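Local coordinates for SnoaL-like domain-containing protein (Methylibium petroleiphilum PM1, PDB 3G16) that is of unknown function but adopts the cystatin-like fold of the SnoaL-like family and pairs in the crystal with a second copy through its beta-sheet and C-terminal tail, at the interface of chains A and B. Sequence-based numbering; all coordinates share one arbitrary frame. Chains: chain A/B, uncharacterized protein with cystatin-like fold.

Contact 1: the interface of chains A and B. Residues chain A 105, 123-125; chain B 105, 123-125.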
# COMPACT_ATOMS: atom_id res chain seq x y z
N ALA A 105 -4.01 -1.72 -0.77
CA ALA A 105 -3.61 -0.51 -0.05
C ALA A 105 -3.17 0.49 -1.08
O ALA A 105 -2.78 0.13 -2.20
CB ALA A 105 -2.52 -0.80 0.96
N PHE A 123 -2.11 -0.71 -4.80
CA PHE A 123 -1.44 -2.02 -4.74
C PHE A 123 -2.47 -3.02 -4.26
O PHE A 123 -3.39 -2.65 -3.52
CB PHE A 123 -0.26 -1.97 -3.79
CG PHE A 123 0.71 -0.88 -4.15
CD1 PHE A 123 1.73 -1.09 -5.04
CD2 PHE A 123 0.55 0.40 -3.66
CE1 PHE A 123 2.62 -0.07 -5.42
CE2 PHE A 123 1.42 1.43 -4.02
CZ PHE A 123 2.44 1.18 -4.89
N TYR A 124 -2.29 -4.28 -4.62
CA TYR A 124 -3.28 -5.31 -4.34
C TYR A 124 -2.81 -6.45 -3.51
O TYR A 124 -1.65 -6.86 -3.59
CB TYR A 124 -3.77 -5.93 -5.65
CG TYR A 124 -4.50 -5.05 -6.63
CD1 TYR A 124 -5.06 -3.82 -6.27
CD2 TYR A 124 -4.72 -5.51 -7.93
CE1 TYR A 124 -5.81 -3.06 -7.21
CE2 TYR A 124 -5.45 -4.76 -8.84
CZ TYR A 124 -5.97 -3.55 -8.48
OH TYR A 124 -6.72 -2.82 -9.36
N ALA A 125 -3.75 -7.06 -2.76
CA ALA A 125 -3.49 -8.33 -2.10
C ALA A 125 -3.68 -9.45 -3.11
O ALA A 125 -4.54 -10.33 -2.95
CB ALA A 125 -4.46 -8.52 -0.91
N ALA B 105 3.47 -2.06 -1.51
CA ALA B 105 3.35 -1.18 -0.36
C ALA B 105 2.96 -2.04 0.83
O ALA B 105 2.38 -3.14 0.67
CB ALA B 105 2.32 -0.07 -0.61
N PHE B 123 1.27 -5.66 0.24
CA PHE B 123 0.46 -5.63 -0.99
C PHE B 123 1.40 -5.41 -2.18
O PHE B 123 2.46 -4.81 -2.01
CB PHE B 123 -0.59 -4.52 -0.90
CG PHE B 123 -1.45 -4.62 0.33
CD1 PHE B 123 -2.62 -5.34 0.35
CD2 PHE B 123 -1.06 -4.00 1.48
CE1 PHE B 123 -3.38 -5.44 1.52
CE2 PHE B 123 -1.79 -4.10 2.64
CZ PHE B 123 -2.98 -4.81 2.65
N TYR B 124 1.01 -5.89 -3.35
CA TYR B 124 1.90 -5.88 -4.52
C TYR B 124 1.34 -5.11 -5.68
O TYR B 124 0.13 -5.02 -5.91
CB TYR B 124 2.09 -7.29 -5.02
CG TYR B 124 2.72 -8.26 -4.07
CD1 TYR B 124 3.53 -7.85 -3.01
CD2 TYR B 124 2.56 -9.63 -4.26
CE1 TYR B 124 4.14 -8.80 -2.16
CE2 TYR B 124 3.17 -10.55 -3.40
CZ TYR B 124 3.97 -10.12 -2.39
OH TYR B 124 4.58 -11.04 -1.52
N ALA B 125 2.25 -4.58 -6.48
CA ALA B 125 1.88 -4.00 -7.79
C ALA B 125 1.75 -5.13 -8.80
O ALA B 125 2.47 -5.21 -9.78
CB ALA B 125 2.94 -2.94 -8.27

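Contact 2: the interface of chains A and B. Residues chain A 151, 153-154; chain B 66, 70-72, 96.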
# COMPACT_ATOMS: atom_id res chain seq x y z
N SER A 151 18.37 -2.71 -9.97
CA SER A 151 18.85 -3.08 -8.67
C SER A 151 20.07 -2.32 -8.22
O SER A 151 21.04 -2.24 -8.97
CB SER A 151 19.24 -4.53 -8.67
OG SER A 151 19.73 -4.85 -7.37
N ARG A 153 22.24 -3.43 -6.44
CA ARG A 153 23.33 -4.36 -6.44
C ARG A 153 24.08 -4.46 -7.76
O ARG A 153 25.17 -5.06 -7.84
CB ARG A 153 22.90 -5.76 -5.97
CG ARG A 153 22.30 -5.79 -4.59
CD ARG A 153 22.21 -7.21 -4.09
NE ARG A 153 21.47 -7.31 -2.83
CZ ARG A 153 21.93 -6.97 -1.62
NH1 ARG A 153 23.17 -6.59 -1.45
NH2 ARG A 153 21.13 -7.04 -0.59
N LYS A 154 23.49 -3.91 -8.81
CA LYS A 154 24.14 -3.85 -10.14
C LYS A 154 24.89 -2.52 -10.28
O LYS A 154 24.28 -1.45 -10.04
CB LYS A 154 23.12 -3.95 -11.28
CG LYS A 154 22.46 -5.32 -11.33
CD LYS A 154 21.30 -5.39 -12.33
CE LYS A 154 20.83 -6.81 -12.53
NZ LYS A 154 19.72 -6.80 -13.56
N VAL B 66 18.05 -12.65 0.27
CA VAL B 66 19.28 -12.01 -0.21
C VAL B 66 20.23 -13.06 -0.77
O VAL B 66 20.81 -12.91 -1.84
CB VAL B 66 19.97 -11.20 0.91
CG1 VAL B 66 21.38 -10.67 0.47
CG2 VAL B 66 19.10 -10.01 1.36
N GLY B 70 19.40 -12.42 -4.36
CA GLY B 70 20.11 -11.16 -4.43
C GLY B 70 19.19 -9.98 -4.12
O GLY B 70 19.44 -8.85 -4.53
N SER B 71 18.14 -10.22 -3.37
CA SER B 71 17.18 -9.23 -2.99
C SER B 71 17.80 -7.95 -2.46
O SER B 71 18.70 -8.00 -1.64
CB SER B 71 16.23 -9.78 -1.91
OG SER B 71 15.58 -10.94 -2.39
N TYR B 72 17.25 -6.83 -2.90
CA TYR B 72 17.58 -5.53 -2.33
C TYR B 72 16.28 -4.76 -2.29
O TYR B 72 15.56 -4.71 -3.28
CB TYR B 72 18.59 -4.77 -3.19
CG TYR B 72 19.12 -3.50 -2.51
CD1 TYR B 72 18.37 -2.32 -2.55
CD2 TYR B 72 20.29 -3.51 -1.79
CE1 TYR B 72 18.82 -1.18 -1.89
CE2 TYR B 72 20.74 -2.37 -1.13
CZ TYR B 72 20.00 -1.22 -1.19
OH TYR B 72 20.47 -0.08 -0.51
N THR B 96 17.62 -9.29 -7.75
CA THR B 96 18.75 -9.00 -8.62
C THR B 96 19.16 -10.19 -9.46
O THR B 96 19.41 -10.08 -10.65
CB THR B 96 19.97 -8.53 -7.77
OG1 THR B 96 19.56 -7.54 -6.81
CG2 THR B 96 21.10 -8.01 -8.66

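Contact 3: the interface of chains A and B. Residues chain A 134, 136, 147-149; chain B 94, 101, 103.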
# COMPACT_ATOMS: atom_id res chain seq x y z
N ARG A 134 8.82 -7.26 -14.50
CA ARG A 134 8.64 -6.06 -13.72
C ARG A 134 7.19 -5.92 -13.30
O ARG A 134 6.32 -5.65 -14.14
CB ARG A 134 9.07 -4.80 -14.49
CG ARG A 134 10.48 -4.87 -15.14
CD ARG A 134 10.92 -3.48 -15.76
NE ARG A 134 11.00 -2.45 -14.73
CZ ARG A 134 12.08 -2.19 -14.00
NH1 ARG A 134 13.25 -2.79 -14.20
NH2 ARG A 134 11.96 -1.26 -13.07
N GLU A 136 5.08 -3.55 -11.44
CA GLU A 136 5.11 -2.21 -10.97
C GLU A 136 3.86 -1.47 -11.48
O GLU A 136 3.06 -2.08 -12.16
CB GLU A 136 6.42 -1.52 -11.35
CG GLU A 136 6.67 -1.41 -12.80
CD GLU A 136 8.13 -1.00 -13.15
OE1 GLU A 136 8.98 -0.85 -12.26
OE2 GLU A 136 8.44 -0.86 -14.38
N TYR A 147 12.66 7.29 -8.57
CA TYR A 147 12.63 5.95 -8.02
C TYR A 147 13.75 5.13 -8.68
O TYR A 147 14.11 5.34 -9.84
CB TYR A 147 11.30 5.25 -8.35
CG TYR A 147 10.07 5.67 -7.57
CD1 TYR A 147 9.62 6.97 -7.52
CD2 TYR A 147 9.32 4.71 -6.90
CE1 TYR A 147 8.52 7.32 -6.80
CE2 TYR A 147 8.19 5.04 -6.19
CZ TYR A 147 7.77 6.35 -6.14
OH TYR A 147 6.65 6.74 -5.43
N ARG A 148 14.29 4.15 -7.98
CA ARG A 148 15.24 3.28 -8.61
C ARG A 148 14.53 2.45 -9.67
O ARG A 148 13.38 1.97 -9.46
CB ARG A 148 15.87 2.30 -7.59
CG ARG A 148 16.96 2.80 -6.72
CD ARG A 148 18.16 3.27 -7.53
NE ARG A 148 19.08 2.33 -8.22
CZ ARG A 148 20.39 2.28 -7.99
NH1 ARG A 148 20.92 3.01 -7.02
NH2 ARG A 148 21.19 1.49 -8.70
N VAL A 149 15.22 2.18 -10.76
CA VAL A 149 14.73 1.40 -11.85
C VAL A 149 15.43 0.05 -11.95
O VAL A 149 14.80 -0.95 -12.26
CB VAL A 149 14.78 2.19 -13.17
CG1 VAL A 149 14.49 1.29 -14.33
CG2 VAL A 149 13.77 3.34 -13.08
N PHE B 94 14.06 -5.67 -5.52
CA PHE B 94 14.88 -5.99 -6.67
C PHE B 94 15.40 -7.42 -6.46
O PHE B 94 16.25 -7.64 -5.60
CB PHE B 94 16.03 -5.00 -6.72
CG PHE B 94 15.61 -3.63 -7.17
CD1 PHE B 94 15.37 -3.38 -8.49
CD2 PHE B 94 15.40 -2.62 -6.25
CE1 PHE B 94 14.95 -2.09 -8.92
CE2 PHE B 94 15.01 -1.37 -6.67
CZ PHE B 94 14.77 -1.12 -8.00
N VAL B 101 11.86 -7.36 -10.87
CA VAL B 101 11.49 -6.29 -9.97
C VAL B 101 10.04 -6.47 -9.51
O VAL B 101 9.15 -6.73 -10.33
CB VAL B 101 11.64 -4.93 -10.68
CG1 VAL B 101 11.21 -3.81 -9.74
CG2 VAL B 101 13.08 -4.72 -11.26
N ARG B 103 7.31 -4.33 -7.05
CA ARG B 103 7.05 -3.16 -6.24
C ARG B 103 5.78 -3.41 -5.47
O ARG B 103 4.96 -4.22 -5.84
CB ARG B 103 6.95 -1.92 -7.08
CG ARG B 103 8.18 -1.70 -7.95
CD ARG B 103 8.27 -0.26 -8.47
NE ARG B 103 9.19 -0.03 -9.57
CZ ARG B 103 10.35 0.61 -9.52
NH1 ARG B 103 10.86 1.01 -8.36
NH2 ARG B 103 11.00 0.85 -10.64

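Contact 1: the interface of chains A and B
One face of the A:Phe123 ring receives the methyl group of B:Ala105, which sits 4.0 Å from the ring centroid in a CH-pi contact, with the backbone N of B:Ala105 over the rim of that face. At the ring's edge, in plane, lies the backbone N of B:Ala125. The B:Phe123 ring is dressed in the same way by A:Ala105 and A:Ala125, because a two-fold axis relates the chains. In this SnoaL-like protein of cystatin-like fold the patch is where the sheets of the two copies meet, probably the core of a dimer.

Each methyl leans toward one side of its ring: A:Ala105 CB lies 3.6 Å from B:Phe123 CD2. The CD1 edge, across from CD2, is met by A:Ala125, whose CB lies 3.9 Å from B:Phe123 CD1. Both phenylalanines turn CG away from their own carbonyl carbon (chi1 -55° in A:Phe123), and this swings each ring away from the axis and across onto the partner's strand 100-111, under its alanine methyl, while the stems meet at the axis, A:Phe123 CB standing 3.9 Å from B:Phe123 CB.

Beside these stems the strands 116-124 of both chains form an antiparallel bridge at A:Tyr124 and B:Tyr124. The amide N of A:Tyr124 donates to the carbonyl O of B:Tyr124 at 2.8 Å, nearly straight at 178°, and the reciprocal bond completes the pair. The two tyrosine rings point away from each other, so their part here is played by backbone.

Contact 2: the interface of chains A and B
Where B:Gly70, with a positive phi of 70°, turns the chain from helix 55-69 into strand 71-81, the carbonyls of B:Gly70 and B:Ser71 face A:Arg153 in the C-terminal stretch of the partner. The site is a docking point for that tail on the cystatin-like fold of the SnoaL-like family.

A:Arg153 reaches over with its chain extended from CG to NE and grips the B:Ser71 carbonyl side-on with two nitrogens. NH2 of A:Arg153 donates to O of B:Ser71 at 2.8 Å, tilted slightly from the carbonyl plane; NE donates to the same oxygen at 3.1 Å from well above that plane. The oxygen itself lies in the guanidinium plane, so the pair of bonds restrains the group's rotation. A weak bond also runs from NE toward O of B:Gly70. One guanidinium face is covered by the edge of the B:Tyr72 ring, its CD2 3.8 Å from A:Arg153 CZ, with the planes 75° apart.

Further back along the tail, the hydroxyl OG of A:Ser151 and OG1 of B:Thr96 share a hydrogen bond of 2.8 Å. Serine OG points away from its own backbone N (chi1 179°) and also accepts from the backbone N of A:Arg153 at 3.0 Å, while B:Thr96 OG1 donates to B:Gly70 O at 2.6 Å, making a chain of hydroxyl bonds from tail to turn. The threonine methyl CG2 packs against A:Lys154 CG at 4.0 Å.

Contact 3: the interface of chains A and B
B:Arg103 presents two edges of its guanidinium to chain A, in a polar, salt-bridged patch of this cystatin-like-fold protein's interface. Side-on, NE and NH2 both donate to the carboxylate oxygen OE1 of A:Glu136, the NE bond being the salt bridge at 2.8 Å and meeting OE1 on its anti side. End-on, NH1 and NH2 share the carbonyl O of A:Arg148, each 2.9 Å from it. Both oxygens lie in the guanidinium plane, and the carboxylate is turned only 17° from it, which fixes the group's rotation. Replacing B:Arg103 with a leucine would probably leave A:Glu136 without its charged mate across the interface and the A:Arg148 carbonyl without these two donors.

Behind the carboxylate, A:Arg134 positions it, while also touching chain B itself. Its NE donates to OE2 of A:Glu136 at 3.0 Å, and its NH2 reaches OE1 on the syn side, so OE1 accepts from three nitrogens. A bend in its chain (chi3 62°) also lets NH1 and NH2 hold the A:Val149 carbonyl O end-on. The two guanidiniums lie side by side, and the carboxylate that both hold probably offsets their charges. B:Val101 packs against the face of A:Arg134, with CG2 3.9 Å from its CZ, while B:Phe94 CZ touches A:Arg148 CB at 3.6 Å.

In the fold, B:Val101 and B:Arg103 lie on strand 100-111 and B:Phe94 on strand 86-95; strand 134-135 of chain A runs alongside, with a parallel bridge between A:Arg134 and B:Val101.

The patches form a path from the dyad to the far side of chain B: the C-alpha centres of contact 1 and contact 3 are about 14 Å apart, those of contact 3 and contact 2 about 11 Å, and those of contact 1 and contact 2 about 21 Å. Strand 100-111 of chain B serves both contact 1 and contact 3, while the C-terminal stretch of chain A passes from contact 3 to contact 2. Two-fold symmetry repeats the outer patches with the chains exchanged, so the two tails embrace opposite subunits, as would suit a stable dimer, although the structure alone does not prove one in solution.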